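Adenosine deaminase (Burkholderia ambifaria, PDB 4GXW) binds a zinc ion and probably deaminates a purine such as adenine or adenosine. Local coordinates at residues Thr46-Pro57 against Tyr86-Ile97; Ile170-Arg178 against Ala202-Phe211. All coordinates share one frame; numbering follows the deposited sequence.

In the fold
Contact 1 closes before contact 2 opens along the chain; their centres lie about 28 Å apart, the nearest atoms about 11 Å, and the two do not touch. Contact 1 joins helix 44-54, in the excursion after strand 31-33, to the end of helix 77-87 and the start of helix 91-106, which leads into strand 110-117. Contact 2 pairs helices 164-176 and 200-208, which flank strand 184-188 in sequence. What they share is one parallel sheet, in which strands 31-33, 110-117, 151-159, 184-188 and 212-217 are consecutive neighbours. Contact 1 thus packs helices between the first two of these strands, whereas contact 2 belongs to the outer helical layer of the barrel.

Contact 1: residues Thr46-Pro57 against Tyr86-Ile97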
loop_
_atom_site.group_PDB
_atom_site.type_symbol
_atom_site.label_atom_id
_atom_site.label_comp_id
_atom_site.label_asym_id
_atom_site.label_seq_id
_atom_site.Cartn_x
_atom_site.Cartn_y
_atom_site.Cartn_z
ATOM N N THR A 46 13.669 6.112 -13.740
ATOM C CA THR A 46 12.512 6.532 -14.523
ATOM C C THR A 46 12.111 7.963 -14.160
ATOM O O THR A 46 11.721 8.743 -15.030
ATOM C CB THR A 46 11.340 5.551 -14.359
ATOM O OG1 THR A 46 11.752 4.278 -14.868
ATOM C CG2 THR A 46 10.117 6.028 -15.125
ATOM N N PHE A 47 12.236 8.299 -12.877
ATOM C CA PHE A 47 12.019 9.665 -12.398
ATOM C C PHE A 47 12.968 10.616 -13.140
ATOM O O PHE A 47 12.556 11.681 -13.612
ATOM C CB PHE A 47 12.241 9.723 -10.880
ATOM C CG PHE A 47 11.634 10.933 -10.206
ATOM C CD1 PHE A 47 12.241 12.176 -10.291
ATOM C CD2 PHE A 47 10.476 10.811 -9.447
ATOM C CE1 PHE A 47 11.686 13.285 -9.658
ATOM C CE2 PHE A 47 9.919 11.914 -8.813
ATOM C CZ PHE A 47 10.524 13.148 -8.918
ATOM N N VAL A 48 14.235 10.218 -13.250
ATOM C CA VAL A 48 15.232 10.976 -14.005
ATOM C C VAL A 48 14.824 11.175 -15.467
ATOM O O VAL A 48 14.873 12.295 -15.981
ATOM C CB VAL A 48 16.612 10.294 -13.918
ATOM C CG1 VAL A 48 17.588 10.890 -14.925
ATOM C CG2 VAL A 48 17.151 10.411 -12.504
ATOM N N ALA A 49 14.402 10.097 -16.123
ATOM C CA ALA A 49 14.013 10.155 -17.531
ATOM C C ALA A 49 12.834 11.091 -17.738
ATOM O O ALA A 49 12.821 11.889 -18.681
ATOM C CB ALA A 49 13.679 8.767 -18.047
ATOM N N LEU A 50 11.841 10.985 -16.861
ATOM C CA LEU A 50 10.674 11.854 -16.931
ATOM C C LEU A 50 11.044 13.326 -16.731
ATOM O O LEU A 50 10.556 14.205 -17.443
ATOM C CB LEU A 50 9.633 11.425 -15.896
ATOM C CG LEU A 50 8.945 10.085 -16.161
ATOM C CD1 LEU A 50 8.081 9.696 -14.971
ATOM C CD2 LEU A 50 8.099 10.192 -17.417
ATOM N N ALA A 51 11.919 13.591 -15.769
ATOM C CA ALA A 51 12.351 14.956 -15.480
ATOM C C ALA A 51 13.105 15.576 -16.655
ATOM O O ALA A 51 12.878 16.734 -17.024
ATOM C CB ALA A 51 13.209 14.980 -14.230
ATOM N N GLN A 52 14.014 14.801 -17.236
ATOM C CA GLN A 52 14.839 15.290 -18.333
ATOM C C GLN A 52 13.998 15.580 -19.569
ATOM O O GLN A 52 14.234 16.564 -20.269
ATOM C CB GLN A 52 15.951 14.289 -18.654
ATOM C CG GLN A 52 16.975 14.144 -17.535
ATOM C CD GLN A 52 17.935 12.990 -17.754
ATOM O OE1 GLN A 52 17.644 12.056 -18.502
ATOM N NE2 GLN A 52 19.087 13.051 -17.095
ATOM N N ARG A 53 13.006 14.734 -19.829
ATOM C CA ARG A 53 12.134 14.937 -20.982
ATOM C C ARG A 53 11.176 16.117 -20.799
ATOM O O ARG A 53 10.943 16.884 -21.735
ATOM C CB ARG A 53 11.347 13.666 -21.302
ATOM C CG ARG A 53 10.731 13.659 -22.697
ATOM C CD ARG A 53 9.626 12.620 -22.827
ATOM N NE ARG A 53 8.390 13.065 -22.193
ATOM C CZ ARG A 53 7.552 12.264 -21.543
ATOM N NH1 ARG A 53 6.449 12.760 -20.995
ATOM N NH2 ARG A 53 7.819 10.970 -21.431
ATOM N N SER A 54 10.620 16.265 -19.600
ATOM C CA SER A 54 9.646 17.328 -19.341
ATOM C C SER A 54 10.290 18.689 -19.135
ATOM O O SER A 54 9.612 19.718 -19.195
ATOM C CB SER A 54 8.786 16.998 -18.116
ATOM O OG SER A 54 9.580 16.914 -16.940
ATOM N N GLY A 55 11.596 18.700 -18.890
ATOM C CA GLY A 55 12.278 19.927 -18.532
ATOM C C GLY A 55 11.765 20.427 -17.197
ATOM O O GLY A 55 11.595 21.628 -16.990
ATOM N N ALA A 56 11.502 19.490 -16.292
ATOM C CA ALA A 56 11.032 19.826 -14.958
ATOM C C ALA A 56 12.097 20.637 -14.238
ATOM O O ALA A 56 13.290 20.363 -14.383
ATOM C CB ALA A 56 10.717 18.558 -14.178
ATOM N N PRO A 57 11.672 21.638 -13.452
ATOM C CA PRO A 57 12.587 22.480 -12.673
ATOM C C PRO A 57 13.131 21.718 -11.471
ATOM O O PRO A 57 12.985 22.156 -10.326
ATOM C CB PRO A 57 11.691 23.632 -12.217
ATOM C CG PRO A 57 10.327 23.030 -12.149
ATOM C CD PRO A 57 10.264 22.041 -13.276
ATOM N N TYR A 86 4.900 18.327 -12.611
ATOM C CA TYR A 86 6.021 18.545 -13.532
ATOM C C TYR A 86 6.445 17.357 -14.397
ATOM O O TYR A 86 6.945 17.552 -15.508
ATOM C CB TYR A 86 7.246 19.060 -12.765
ATOM C CG TYR A 86 6.999 20.367 -12.047
ATOM C CD1 TYR A 86 6.768 21.529 -12.763
ATOM C CD2 TYR A 86 6.982 20.435 -10.662
ATOM C CE1 TYR A 86 6.535 22.731 -12.128
ATOM C CE2 TYR A 86 6.745 21.640 -10.009
ATOM C CZ TYR A 86 6.522 22.780 -10.755
ATOM O OH TYR A 86 6.286 23.982 -10.133
ATOM N N LEU A 87 6.266 16.140 -13.901
ATOM C CA LEU A 87 6.901 14.991 -14.546
ATOM C C LEU A 87 5.996 14.161 -15.436
ATOM O O LEU A 87 6.412 13.706 -16.501
ATOM C CB LEU A 87 7.527 14.056 -13.513
ATOM C CG LEU A 87 8.993 14.269 -13.160
ATOM C CD1 LEU A 87 9.127 15.524 -12.337
ATOM C CD2 LEU A 87 9.547 13.056 -12.420
ATOM N N LEU A 88 4.774 13.924 -14.980
ATOM C CA LEU A 88 3.843 13.070 -15.707
ATOM C C LEU A 88 3.071 13.955 -16.680
ATOM O O LEU A 88 2.139 14.673 -16.287
ATOM C CB LEU A 88 2.901 12.360 -14.724
ATOM C CG LEU A 88 3.618 11.460 -13.709
ATOM C CD1 LEU A 88 2.676 11.002 -12.600
ATOM C CD2 LEU A 88 4.292 10.259 -14.385
ATOM N N THR A 89 3.476 13.933 -17.945
ATOM C CA THR A 89 2.926 14.876 -18.917
ATOM C C THR A 89 2.177 14.227 -20.081
ATOM O O THR A 89 1.573 14.934 -20.892
ATOM C CB THR A 89 4.017 15.809 -19.487
ATOM O OG1 THR A 89 4.963 15.042 -20.240
ATOM C CG2 THR A 89 4.740 16.556 -18.358
ATOM N N ARG A 90 2.219 12.898 -20.164
ATOM C CA ARG A 90 1.523 12.156 -21.217
ATOM C C ARG A 90 0.912 10.921 -20.601
ATOM O O ARG A 90 1.489 10.354 -19.677
ATOM C CB ARG A 90 2.496 11.692 -22.304
ATOM C CG ARG A 90 3.365 12.753 -22.929
ATOM C CD ARG A 90 4.226 12.146 -24.021
ATOM N NE ARG A 90 5.219 13.079 -24.551
ATOM C CZ ARG A 90 5.819 12.945 -25.730
ATOM N NH1 ARG A 90 5.535 11.910 -26.507
ATOM N NH2 ARG A 90 6.708 13.845 -26.133
ATOM N N PRO A 91 -0.240 10.468 -21.127
ATOM C CA PRO A 91 -0.821 9.204 -20.656
ATOM C C PRO A 91 0.194 8.077 -20.637
ATOM O O PRO A 91 0.186 7.270 -19.704
ATOM C CB PRO A 91 -1.900 8.907 -21.702
ATOM C CG PRO A 91 -2.338 10.257 -22.167
ATOM C CD PRO A 91 -1.098 11.136 -22.126
ATOM N N ASP A 92 1.070 8.021 -21.633
ATOM C CA ASP A 92 2.029 6.921 -21.698
ATOM C C ASP A 92 2.965 6.842 -20.486
ATOM O O ASP A 92 3.477 5.772 -20.160
ATOM C CB ASP A 92 2.839 6.957 -22.993
ATOM C CG ASP A 92 3.599 5.676 -23.217
ATOM O OD1 ASP A 92 2.969 4.676 -23.614
ATOM O OD2 ASP A 92 4.818 5.649 -22.969
ATOM N N ASP A 93 3.186 7.967 -19.816
ATOM C CA ASP A 93 4.005 7.977 -18.610
ATOM C C ASP A 93 3.337 7.164 -17.505
ATOM O O ASP A 93 4.014 6.462 -16.745
ATOM C CB ASP A 93 4.228 9.407 -18.121
ATOM C CG ASP A 93 4.972 10.261 -19.121
ATOM O OD1 ASP A 93 5.700 9.725 -19.993
ATOM O OD2 ASP A 93 4.830 11.501 -19.031
ATOM N N LEU A 94 2.012 7.251 -17.420
ATOM C CA LEU A 94 1.238 6.482 -16.448
ATOM C C LEU A 94 1.268 4.995 -16.786
ATOM O O LEU A 94 1.367 4.154 -15.887
ATOM C CB LEU A 94 -0.203 6.984 -16.387
ATOM C CG LEU A 94 -0.332 8.413 -15.855
ATOM C CD1 LEU A 94 -1.741 8.951 -16.063
ATOM C CD2 LEU A 94 0.041 8.487 -14.394
ATOM N N ARG A 95 1.189 4.668 -18.075
ATOM C CA ARG A 95 1.336 3.283 -18.507
ATOM C C ARG A 95 2.689 2.754 -18.038
ATOM O O ARG A 95 2.781 1.672 -17.434
ATOM C CB ARG A 95 1.267 3.158 -20.036
ATOM C CG ARG A 95 1.436 1.714 -20.519
ATOM C CD ARG A 95 2.003 1.589 -21.932
ATOM N NE ARG A 95 3.200 2.403 -22.118
ATOM C CZ ARG A 95 4.430 2.055 -21.750
ATOM N NH1 ARG A 95 4.676 0.878 -21.182
ATOM N NH2 ARG A 95 5.438 2.891 -21.969
ATOM N N ARG A 96 3.743 3.512 -18.327
ATOM C CA ARG A 96 5.095 3.085 -17.966
ATOM C C ARG A 96 5.260 2.820 -16.468
ATOM O O ARG A 96 5.796 1.778 -16.065
ATOM C CB ARG A 96 6.143 4.096 -18.446
ATOM C CG ARG A 96 7.563 3.669 -18.128
ATOM C CD ARG A 96 8.572 4.648 -18.684
ATOM N NE ARG A 96 9.929 4.265 -18.313
ATOM C CZ ARG A 96 11.026 4.883 -18.733
ATOM N NH1 ARG A 96 10.935 5.919 -19.549
ATOM N NH2 ARG A 96 12.213 4.457 -18.335
ATOM N N ILE A 97 4.820 3.755 -15.633
ATOM C CA ILE A 97 5.056 3.571 -14.208
ATOM C C ILE A 97 4.188 2.456 -13.617
ATOM O O ILE A 97 4.622 1.771 -12.688
ATOM C CB ILE A 97 5.008 4.887 -13.382
ATOM C CG1 ILE A 97 3.637 5.557 -13.443
ATOM C CG2 ILE A 97 6.110 5.836 -13.854
ATOM C CD1 ILE A 97 3.523 6.718 -12.481
HETATM O O HOH W 1 7.245 15.657 -20.672
#
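Polar contacts centre on Arg53 and Asp93. The guanidinium meets the carboxylate end-on, NH1 giving a bond to OD2 and NH2 one to OD1, both 2.8 Å, and the two planes lie only 22° apart. A bend at chi3 turns the arginine tip into this position. Arg53 NH1 also reaches Thr89 OG1 at 2.8 Å, in the guanidinium plane but less straight, at 137°. Asp93 OD2 accepts from the backbone N of Thr89 and of Arg90 as well, so three donors grip one oxygen and fix the carboxylate at the start of helix 91-106. Arg90 lays NE over one face of the Arg53 guanidinium; the nearby carboxylate probably offsets the like charges. At the other end, Thr46 CG2 sits over a face of the Arg96 guanidinium, while Glu100 bonds to both Thr46 OG1 and Arg96 NE.

The apolar contacts converge on Leu87. Its CD2 stands 3.4 Å from the centroid of the Phe47 ring, 8° off the normal, a CH-pi contact over the ring centre; the same methyl touches Leu50 CB, and CD1 lies against Ala56 CB. Leu50 CD1 continues the row to Leu88 CD2 at 3.9 Å. Beyond the end of helix 44-54, Pro57 CG lies over one face of the Tyr86 ring, 3.9 Å from its centroid, a second CH-pi contact.

Helices 46-54 and 91-97 run nearly antiparallel with axes 12.0 Å apart; Leu87, at the end of helix 77-87, and Leu88, just after it, pack against Leu50, and Leu50 CD2 also touches Asp93. This is helical packing in the excursion between the first two barrel strands of the adenosine deaminase TIM-barrel fold, with Ile97 about 9 Å from the zinc ligand His37, side chain to side chain.

Contact 2: residues Ile170-Arg178 against Ala202-Phe211; sequences IVDWMKANR and AYRDARAAGF
Val171 and Ala206 pack where helices 170-176 and 202-208 run side by side, 16° from parallel with axes 9.7 Å apart, as neighbouring outer helices of a TIM barrel do. Val171 CG2 lies 3.5 Å from Ala202 O, an oxygen already satisfied by Ala206 N within its own helix.

Two waters bridge polar groups of the two segments. Water 2 donates to Asp172 OD1 and Asp205 OD2 and accepts from Lys175 NZ; water 3 accepts from the same NZ and donates to Asp205 O. The ammonium is thus linked to Asp205 through water, its direct salt bridge to Asp172 being long, while Lys175 CG packs on Ala209 CB. Asp205 OD1 is taken by Arg204, whose NE and NH2 both bond to it.

Helix 202-208 ends in a Schellman motif at Gly210, with Phe211 N bonded to Ala206 O and Gly210 N to Arg207 O. The extended Arg178 side chain supplies donors for Ala209 O: NH2 lies on a lone pair in the carbonyl plane at 2.9 Å and 160°, and NH1 adds a weak bond. Arg178 NH1 also nears Phe211 CZ, and Met174 CE sits over the centre of that ring, 3.6 Å from the centroid and 7° off the normal.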
loop_
_atom_site.group_PDB
_atom_site.type_symbol
_atom_site.label_atom_id
_atom_site.label_comp_id
_atom_site.label_asym_id
_atom_site.label_seq_id
_atom_site.Cartn_x
_atom_site.Cartn_y
_atom_site.Cartn_z
ATOM N N ILE A 170 -14.513 11.941 -9.272
ATOM C CA ILE A 170 -13.819 10.678 -9.523
ATOM C C ILE A 170 -14.790 9.534 -9.788
ATOM O O ILE A 170 -14.608 8.755 -10.737
ATOM C CB ILE A 170 -12.918 10.292 -8.338
ATOM C CG1 ILE A 170 -11.754 11.275 -8.232
ATOM C CG2 ILE A 170 -12.418 8.852 -8.463
ATOM C CD1 ILE A 170 -10.930 11.088 -6.987
ATOM N N VAL A 171 -15.825 9.435 -8.958
ATOM C CA VAL A 171 -16.803 8.376 -9.139
ATOM C C VAL A 171 -17.536 8.552 -10.472
ATOM O O VAL A 171 -17.783 7.572 -11.179
ATOM C CB VAL A 171 -17.785 8.265 -7.951
ATOM C CG1 VAL A 171 -18.727 7.096 -8.157
ATOM C CG2 VAL A 171 -17.014 8.080 -6.646
ATOM N N ASP A 172 -17.851 9.802 -10.824
ATOM C CA ASP A 172 -18.445 10.105 -12.132
ATOM C C ASP A 172 -17.539 9.601 -13.268
ATOM O O ASP A 172 -17.996 8.952 -14.212
ATOM C CB ASP A 172 -18.693 11.618 -12.295
ATOM C CG ASP A 172 -19.814 12.146 -11.408
ATOM O OD1 ASP A 172 -20.679 11.353 -10.977
ATOM O OD2 ASP A 172 -19.842 13.373 -11.165
ATOM N N TRP A 173 -16.250 9.907 -13.174
ATOM C CA TRP A 173 -15.293 9.438 -14.174
ATOM C C TRP A 173 -15.271 7.919 -14.269
ATOM O O TRP A 173 -15.239 7.360 -15.366
ATOM C CB TRP A 173 -13.887 9.949 -13.854
ATOM C CG TRP A 173 -13.662 11.380 -14.210
ATOM C CD1 TRP A 173 -14.184 12.053 -15.279
ATOM C CD2 TRP A 173 -12.845 12.318 -13.500
ATOM N NE1 TRP A 173 -13.739 13.355 -15.274
ATOM C CE2 TRP A 173 -12.922 13.542 -14.187
ATOM C CE3 TRP A 173 -12.052 12.236 -12.354
ATOM C CZ2 TRP A 173 -12.236 14.681 -13.761
ATOM C CZ3 TRP A 173 -11.372 13.368 -11.935
ATOM C CH2 TRP A 173 -11.479 14.573 -12.629
ATOM N N MET A 174 -15.277 7.258 -13.116
ATOM C CA MET A 174 -15.215 5.797 -13.069
ATOM C C MET A 174 -16.434 5.163 -13.724
ATOM O O MET A 174 -16.302 4.202 -14.481
ATOM C CB MET A 174 -15.060 5.302 -11.629
ATOM C CG MET A 174 -13.692 5.631 -11.023
ATOM S SD MET A 174 -13.622 5.357 -9.249
ATOM C CE MET A 174 -13.862 3.579 -9.150
ATOM N N LYS A 175 -17.613 5.713 -13.440
ATOM C CA LYS A 175 -18.852 5.230 -14.044
ATOM C C LYS A 175 -18.864 5.364 -15.566
ATOM O O LYS A 175 -19.462 4.538 -16.260
ATOM C CB LYS A 175 -20.055 5.978 -13.457
ATOM C CG LYS A 175 -20.413 5.533 -12.051
ATOM C CD LYS A 175 -21.658 6.242 -11.517
ATOM C CE LYS A 175 -21.333 7.640 -11.011
ATOM N NZ LYS A 175 -22.442 8.212 -10.173
ATOM N N ALA A 176 -18.211 6.410 -16.072
ATOM C CA ALA A 176 -18.169 6.701 -17.502
ATOM C C ALA A 176 -17.101 5.886 -18.225
ATOM O O ALA A 176 -17.039 5.886 -19.459
ATOM C CB ALA A 176 -17.931 8.201 -17.720
ATOM N N ASN A 177 -16.250 5.210 -17.456
ATOM C CA ASN A 177 -15.126 4.464 -18.011
ATOM C C ASN A 177 -14.953 3.111 -17.340
ATOM O O ASN A 177 -13.872 2.792 -16.855
ATOM C CB ASN A 177 -13.825 5.252 -17.834
ATOM C CG ASN A 177 -13.801 6.526 -18.639
ATOM O OD1 ASN A 177 -13.421 6.522 -19.816
ATOM N ND2 ASN A 177 -14.199 7.631 -18.017
ATOM N N ARG A 178 -16.012 2.312 -17.300
ATOM C CA ARG A 178 -15.941 1.058 -16.559
ATOM C C ARG A 178 -14.948 0.090 -17.186
ATOM O O ARG A 178 -14.847 -0.022 -18.410
ATOM C CB ARG A 178 -17.319 0.409 -16.427
ATOM C CG ARG A 178 -18.245 1.133 -15.455
ATOM C CD ARG A 178 -19.556 0.373 -15.286
ATOM N NE ARG A 178 -20.483 1.031 -14.368
ATOM C CZ ARG A 178 -20.511 0.828 -13.054
ATOM N NH1 ARG A 178 -19.659 -0.016 -12.492
ATOM N NH2 ARG A 178 -21.392 1.469 -12.300
ATOM N N ALA A 202 -19.105 10.968 -2.036
ATOM C CA ALA A 202 -18.353 10.152 -2.971
ATOM C C ALA A 202 -18.437 8.680 -2.599
ATOM O O ALA A 202 -18.542 7.819 -3.477
ATOM C CB ALA A 202 -16.905 10.607 -3.021
ATOM N N TYR A 203 -18.392 8.388 -1.300
ATOM C CA TYR A 203 -18.501 7.001 -0.843
ATOM C C TYR A 203 -19.887 6.428 -1.119
ATOM O O TYR A 203 -20.000 5.297 -1.606
ATOM C CB TYR A 203 -18.067 6.849 0.632
ATOM C CG TYR A 203 -16.558 6.766 0.741
ATOM C CD1 TYR A 203 -15.769 7.911 0.676
ATOM C CD2 TYR A 203 -15.922 5.543 0.854
ATOM C CE1 TYR A 203 -14.382 7.827 0.730
ATOM C CE2 TYR A 203 -14.542 5.454 0.905
ATOM C CZ TYR A 203 -13.785 6.596 0.840
ATOM O OH TYR A 203 -12.411 6.490 0.881
ATOM N N ARG A 204 -20.930 7.213 -0.849
ATOM C CA ARG A 204 -22.290 6.805 -1.197
ATOM C C ARG A 204 -22.399 6.492 -2.684
ATOM O O ARG A 204 -22.936 5.453 -3.083
ATOM C CB ARG A 204 -23.292 7.912 -0.865
ATOM C CG ARG A 204 -24.722 7.605 -1.319
ATOM C CD ARG A 204 -25.550 8.869 -1.418
ATOM N NE ARG A 204 -25.126 9.704 -2.541
ATOM C CZ ARG A 204 -25.696 10.858 -2.870
ATOM N NH1 ARG A 204 -26.711 11.330 -2.154
ATOM N NH2 ARG A 204 -25.245 11.546 -3.911
ATOM N N ASP A 205 -21.874 7.389 -3.508
ATOM C CA ASP A 205 -21.965 7.220 -4.950
ATOM C C ASP A 205 -21.174 5.999 -5.416
ATOM O O ASP A 205 -21.636 5.269 -6.292
ATOM C CB ASP A 205 -21.456 8.471 -5.680
ATOM C CG ASP A 205 -22.394 9.654 -5.566
ATOM O OD1 ASP A 205 -23.489 9.535 -4.979
ATOM O OD2 ASP A 205 -22.029 10.719 -6.105
ATOM N N ALA A 206 -19.990 5.770 -4.851
ATOM C CA ALA A 206 -19.170 4.634 -5.277
ATOM C C ALA A 206 -19.876 3.320 -4.988
ATOM O O ALA A 206 -19.936 2.437 -5.852
ATOM C CB ALA A 206 -17.810 4.672 -4.601
ATOM N N ARG A 207 -20.432 3.215 -3.783
ATOM C CA ARG A 207 -21.120 2.000 -3.377
ATOM C C ARG A 207 -22.384 1.807 -4.213
ATOM O O ARG A 207 -22.686 0.691 -4.636
ATOM C CB ARG A 207 -21.414 1.996 -1.877
ATOM C CG ARG A 207 -20.132 1.946 -1.049
ATOM C CD ARG A 207 -20.394 1.660 0.419
ATOM N NE ARG A 207 -20.564 0.224 0.666
ATOM C CZ ARG A 207 -21.618 -0.325 1.261
ATOM N NH1 ARG A 207 -22.630 0.422 1.688
ATOM N NH2 ARG A 207 -21.663 -1.641 1.437
ATOM N N ALA A 208 -23.104 2.892 -4.493
ATOM C CA ALA A 208 -24.310 2.792 -5.323
ATOM C C ALA A 208 -23.979 2.358 -6.752
ATOM O O ALA A 208 -24.819 1.794 -7.457
ATOM C CB ALA A 208 -25.072 4.117 -5.339
ATOM N N ALA A 209 -22.755 2.634 -7.180
ATOM C CA ALA A 209 -22.291 2.275 -8.516
ATOM C C ALA A 209 -21.683 0.872 -8.543
ATOM O O ALA A 209 -21.189 0.434 -9.584
ATOM C CB ALA A 209 -21.273 3.301 -9.013
ATOM N N GLY A 210 -21.703 0.182 -7.405
ATOM C CA GLY A 210 -21.208 -1.184 -7.330
ATOM C C GLY A 210 -19.728 -1.320 -7.021
ATOM O O GLY A 210 -19.182 -2.421 -7.087
ATOM N N PHE A 211 -19.073 -0.217 -6.676
ATOM C CA PHE A 211 -17.647 -0.266 -6.366
ATOM C C PHE A 211 -17.386 -0.627 -4.915
ATOM O O PHE A 211 -18.177 -0.298 -4.027
ATOM C CB PHE A 211 -16.989 1.076 -6.702
ATOM C CG PHE A 211 -16.947 1.371 -8.173
ATOM C CD1 PHE A 211 -16.159 0.604 -9.024
ATOM C CD2 PHE A 211 -17.708 2.397 -8.716
ATOM C CE1 PHE A 211 -16.133 0.865 -10.391
ATOM C CE2 PHE A 211 -17.684 2.663 -10.080
ATOM C CZ PHE A 211 -16.902 1.894 -10.918
HETATM O O HOH W 2 -20.818 10.063 -8.543
HETATM O O HOH W 3 -23.446 6.357 -8.107
#